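SdbC (Legionella pneumophila subsp. pneumophila, PDB 4KSN) is of unknown function but is probably a bacterial effector protein, of which this chain is the C-terminal domain. Local coordinates at residues 13-18 / 64-69. The protein carries 1 engineered substitution. Sequence-based numbering, arbitrary orientation.
Sequences DLYLLK and LRQLIV
Strand 10-20, the middle strand of a three-stranded antiparallel sheet, meets strand 62-71 here. Between 13-18 and 64-69 four backbone hydrogen bonds form, two at L14–L67 and two at L16–R65. The straightest runs from L67 N to L14 O (2.8 Å, 177° at the hydrogen), although the donor stands above the carbonyl plane; R65 N instead approaches L16 O in the plane of the L16 carbonyl. The non-hydrogen-bonded pairs D13–I68, Y15–Q66 and L17–L64 alternate with these and bring CA-H groups up to the same carbonyls, as where Y15 CA lies 3.3 Å from R65 O.

Apolar packing occupies both faces. On the sheet face that carries Y15, L17 and L64, the L64 side chain, CG anti to its backbone N (chi1 171°), runs alongside two neighbours. Branched leucine suits this place, because one methyl serves each: CD2 reaches the ring edge at Y15 CD2 (3.6 Å), and CD1 meets L17 CD2 (3.8 Å). P56 also touches Y15 and L64. On the other face, the purely aliphatic L14 and V69 cross obliquely, L14 CD1 3.8 Å from V69 CG2.

Q66 and Y15 combine both chemistries. With CG anti to the backbone N (chi1 -172°), Q66 sets its CG methylene 3.5 Å from Y15 CE2, and the extended chain beyond carries the amide alongside the ring. One water donates to Q66 OE1 and also hydrogen-bonds Y15 OH. Q66 NE2 lies 3.1 Å from D13 OD1, the oxygen that H10 NE2 hydrogen-bonds.

L67, I68 and V69 also pair with a strand of a second subunit, continuing the sheet across the interface. The chemistry thus implies a pairing set by the backbone, with aliphatic groups packing on both faces and Y15 and Q66 carrying their polar ends to a shared water.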
ATOM      1  N   ASP A  13       0.278  -2.559 -11.698  1.00 32.16           N
ATOM      2  CA  ASP A  13       0.826  -3.605 -12.544  1.00 31.74           C
ATOM      3  C   ASP A  13      -0.334  -4.520 -12.891  1.00 29.81           C
ATOM      4  O   ASP A  13      -1.262  -4.685 -12.084  1.00 30.77           O
ATOM      5  CB  ASP A  13       1.823  -4.455 -11.815  1.00 34.87           C
ATOM      6  CG  ASP A  13       2.976  -3.644 -11.275  1.00 39.65           C
ATOM      7  OD1 ASP A  13       3.486  -2.801 -12.022  1.00 41.57           O
ATOM      8  OD2 ASP A  13       3.337  -3.887 -10.110  1.00 46.23           O
ATOM      9  N   LEU A  14      -0.218  -5.156 -14.040  1.00 27.97           N
ATOM     10  CA  LEU A  14      -1.133  -6.213 -14.476  1.00 26.67           C
ATOM     11  C   LEU A  14      -0.261  -7.324 -15.008  1.00 26.31           C
ATOM     12  O   LEU A  14       0.961  -7.096 -15.237  1.00 25.92           O
ATOM     13  CB  LEU A  14      -1.989  -5.644 -15.605  1.00 27.09           C
ATOM     14  CG  LEU A  14      -3.025  -4.619 -15.207  1.00 29.04           C
ATOM     15  CD1 LEU A  14      -3.735  -4.146 -16.440  1.00 29.94           C
ATOM     16  CD2 LEU A  14      -3.983  -5.191 -14.172  1.00 29.20           C
ATOM     17  N   TYR A  15      -0.805  -8.533 -15.109  1.00 27.27           N
ATOM     18  CA  TYR A  15      -0.014  -9.663 -15.512  1.00 27.16           C
ATOM     19  C   TYR A  15      -0.788 -10.430 -16.599  1.00 29.85           C
ATOM     20  O   TYR A  15      -1.982 -10.676 -16.445  1.00 29.09           O
ATOM     21  CB  TYR A  15       0.275 -10.565 -14.304  1.00 27.55           C
ATOM     22  CG  TYR A  15       1.146  -9.929 -13.314  1.00 28.54           C
ATOM     23  CD1 TYR A  15       0.619  -9.103 -12.289  1.00 30.77           C
ATOM     24  CD2 TYR A  15       2.513 -10.011 -13.434  1.00 31.80           C
ATOM     25  CE1 TYR A  15       1.427  -8.440 -11.452  1.00 32.81           C
ATOM     26  CE2 TYR A  15       3.335  -9.317 -12.569  1.00 30.81           C
ATOM     27  CZ  TYR A  15       2.789  -8.581 -11.572  1.00 33.65           C
ATOM     28  OH  TYR A  15       3.589  -7.921 -10.712  1.00 33.23           O
ATOM     29  N   LEU A  16      -0.086 -10.809 -17.655  1.00 27.99           N
ATOM     30  CA  LEU A  16      -0.586 -11.705 -18.666  1.00 27.92           C
ATOM     31  C   LEU A  16      -0.090 -13.086 -18.329  1.00 28.06           C
ATOM     32  O   LEU A  16       1.132 -13.307 -18.255  1.00 29.59           O
ATOM     33  CB  LEU A  16      -0.035 -11.264 -20.013  1.00 32.40           C
ATOM     34  CG  LEU A  16      -0.523 -11.985 -21.249  1.00 33.70           C
ATOM     35  CD1 LEU A  16      -2.035 -11.866 -21.467  1.00 36.66           C
ATOM     36  CD2 LEU A  16       0.206 -11.407 -22.446  1.00 38.53           C
ATOM     37  N   LEU A  17      -1.031 -13.970 -18.054  1.00 25.67           N
ATOM     38  CA  LEU A  17      -0.766 -15.260 -17.524  1.00 27.82           C
ATOM     39  C   LEU A  17      -1.248 -16.255 -18.581  1.00 28.26           C
ATOM     40  O   LEU A  17      -2.373 -16.190 -19.029  1.00 28.92           O
ATOM     41  CB  LEU A  17      -1.510 -15.540 -16.220  1.00 31.71           C
ATOM     42  CG  LEU A  17      -1.080 -14.855 -14.908  1.00 36.53           C
ATOM     43  CD1 LEU A  17      -1.749 -15.627 -13.763  1.00 35.35           C
ATOM     44  CD2 LEU A  17       0.452 -14.684 -14.685  1.00 38.87           C
ATOM     45  N   LYS A  18      -0.394 -17.243 -18.863  1.00 29.25           N
ATOM     46  CA  LYS A  18      -0.733 -18.236 -19.870  1.00 31.40           C
ATOM     47  C   LYS A  18      -0.239 -19.560 -19.360  1.00 30.61           C
ATOM     48  O   LYS A  18       0.776 -19.634 -18.769  1.00 33.75           O
ATOM     49  CB  LYS A  18      -0.161 -17.856 -21.262  1.00 31.17           C
ATOM     50  CG  LYS A  18      -0.760 -16.657 -21.896  1.00 30.93           C
ATOM     51  CD  LYS A  18      -0.008 -16.226 -23.153  1.00 32.97           C
ATOM     52  CE  LYS A  18      -0.651 -15.065 -23.875  1.00 35.35           C
ATOM     53  NZ  LYS A  18      -1.995 -15.362 -24.496  1.00 37.83           N
ATOM     54  N   LEU A  64       4.256 -15.796 -17.163  1.00 30.59           N
ATOM     55  CA  LEU A  64       3.782 -14.525 -16.629  1.00 31.64           C
ATOM     56  C   LEU A  64       4.591 -13.436 -17.283  1.00 30.40           C
ATOM     57  O   LEU A  64       5.827 -13.521 -17.328  1.00 31.67           O
ATOM     58  CB  LEU A  64       4.056 -14.567 -15.144  1.00 31.95           C
ATOM     59  CG  LEU A  64       3.881 -13.307 -14.297  1.00 37.40           C
ATOM     60  CD1 LEU A  64       3.625 -13.788 -12.893  1.00 36.77           C
ATOM     61  CD2 LEU A  64       5.078 -12.357 -14.328  1.00 41.53           C
ATOM     62  N   ARG A  65       3.925 -12.438 -17.836  1.00 27.51           N
ATOM     63  CA  ARG A  65       4.563 -11.242 -18.284  1.00 29.41           C
ATOM     64  C   ARG A  65       3.875 -10.044 -17.585  1.00 31.79           C
ATOM     65  O   ARG A  65       2.672 -10.022 -17.475  1.00 31.21           O
ATOM     66  CB  ARG A  65       4.402 -11.064 -19.796  1.00 33.77           C
ATOM     67  CG  ARG A  65       5.186 -12.117 -20.631  1.00 34.35           C
ATOM     68  CD  ARG A  65       6.702 -11.990 -20.389  1.00 36.31           C
ATOM     69  NE  ARG A  65       7.209 -10.598 -20.413  1.00 38.86           N
ATOM     70  CZ  ARG A  65       7.672  -9.969 -21.500  1.00 40.94           C
ATOM     71  NH1 ARG A  65       8.098  -8.735 -21.420  1.00 40.48           N
ATOM     72  NH2 ARG A  65       7.714 -10.584 -22.703  1.00 44.54           N
ATOM     73  N   GLN A  66       4.663  -9.110 -17.130  1.00 30.30           N
ATOM     74  CA  GLN A  66       4.168  -7.967 -16.381  1.00 31.77           C
ATOM     75  C   GLN A  66       3.943  -6.788 -17.294  1.00 31.63           C
ATOM     76  O   GLN A  66       4.786  -6.440 -18.154  1.00 30.95           O
ATOM     77  CB  GLN A  66       5.163  -7.608 -15.283  1.00 32.96           C
ATOM     78  CG  GLN A  66       4.649  -6.546 -14.316  1.00 35.18           C
ATOM     79  CD  GLN A  66       5.617  -6.264 -13.187  1.00 37.56           C
ATOM     80  OE1 GLN A  66       6.407  -7.117 -12.820  1.00 41.11           O
ATOM     81  NE2 GLN A  66       5.544  -5.088 -12.625  1.00 40.47           N
ATOM     82  N   LEU A  67       2.810  -6.119 -17.082  1.00 31.30           N
ATOM     83  CA  LEU A  67       2.513  -4.869 -17.736  1.00 31.71           C
ATOM     84  C   LEU A  67       2.391  -3.785 -16.703  1.00 31.08           C
ATOM     85  O   LEU A  67       2.068  -4.026 -15.539  1.00 31.57           O
ATOM     86  CB  LEU A  67       1.164  -4.973 -18.471  1.00 32.20           C
ATOM     87  CG  LEU A  67       0.952  -6.168 -19.372  1.00 35.38           C
ATOM     88  CD1 LEU A  67      -0.418  -6.072 -20.002  1.00 38.18           C
ATOM     89  CD2 LEU A  67       2.025  -6.294 -20.446  1.00 37.21           C
ATOM     90  N   ILE A  68       2.617  -2.590 -17.124  1.00 31.50           N
ATOM     91  CA  ILE A  68       2.488  -1.523 -16.233  1.00 33.04           C
ATOM     92  C   ILE A  68       1.438  -0.535 -16.773  1.00 33.52           C
ATOM     93  O   ILE A  68       1.267  -0.360 -17.984  1.00 33.46           O
ATOM     94  CB  ILE A  68       3.831  -0.868 -15.922  1.00 37.80           C
ATOM     95  CG1 ILE A  68       4.421  -0.227 -17.139  1.00 41.79           C
ATOM     96  CG2 ILE A  68       4.814  -1.851 -15.248  1.00 37.90           C
ATOM     97  CD1 ILE A  68       5.257   0.988 -16.804  1.00 45.93           C
ATOM     98  N   VAL A  69       0.716   0.076 -15.823  1.00 33.30           N
ATOM     99  CA  VAL A  69      -0.342   1.024 -16.106  1.00 34.70           C
ATOM    100  C   VAL A  69       0.158   2.336 -15.526  1.00 36.22           C
ATOM    101  O   VAL A  69       0.556   2.413 -14.333  1.00 37.64           O
ATOM    102  CB  VAL A  69      -1.698   0.611 -15.465  1.00 34.59           C
ATOM    103  CG1 VAL A  69      -2.773   1.611 -15.846  1.00 37.68           C
ATOM    104  CG2 VAL A  69      -2.104  -0.812 -15.850  1.00 35.11           C
TER
HETATM  105  O   HOH W   1       6.568  -8.134  -9.873  1.00 49.57           O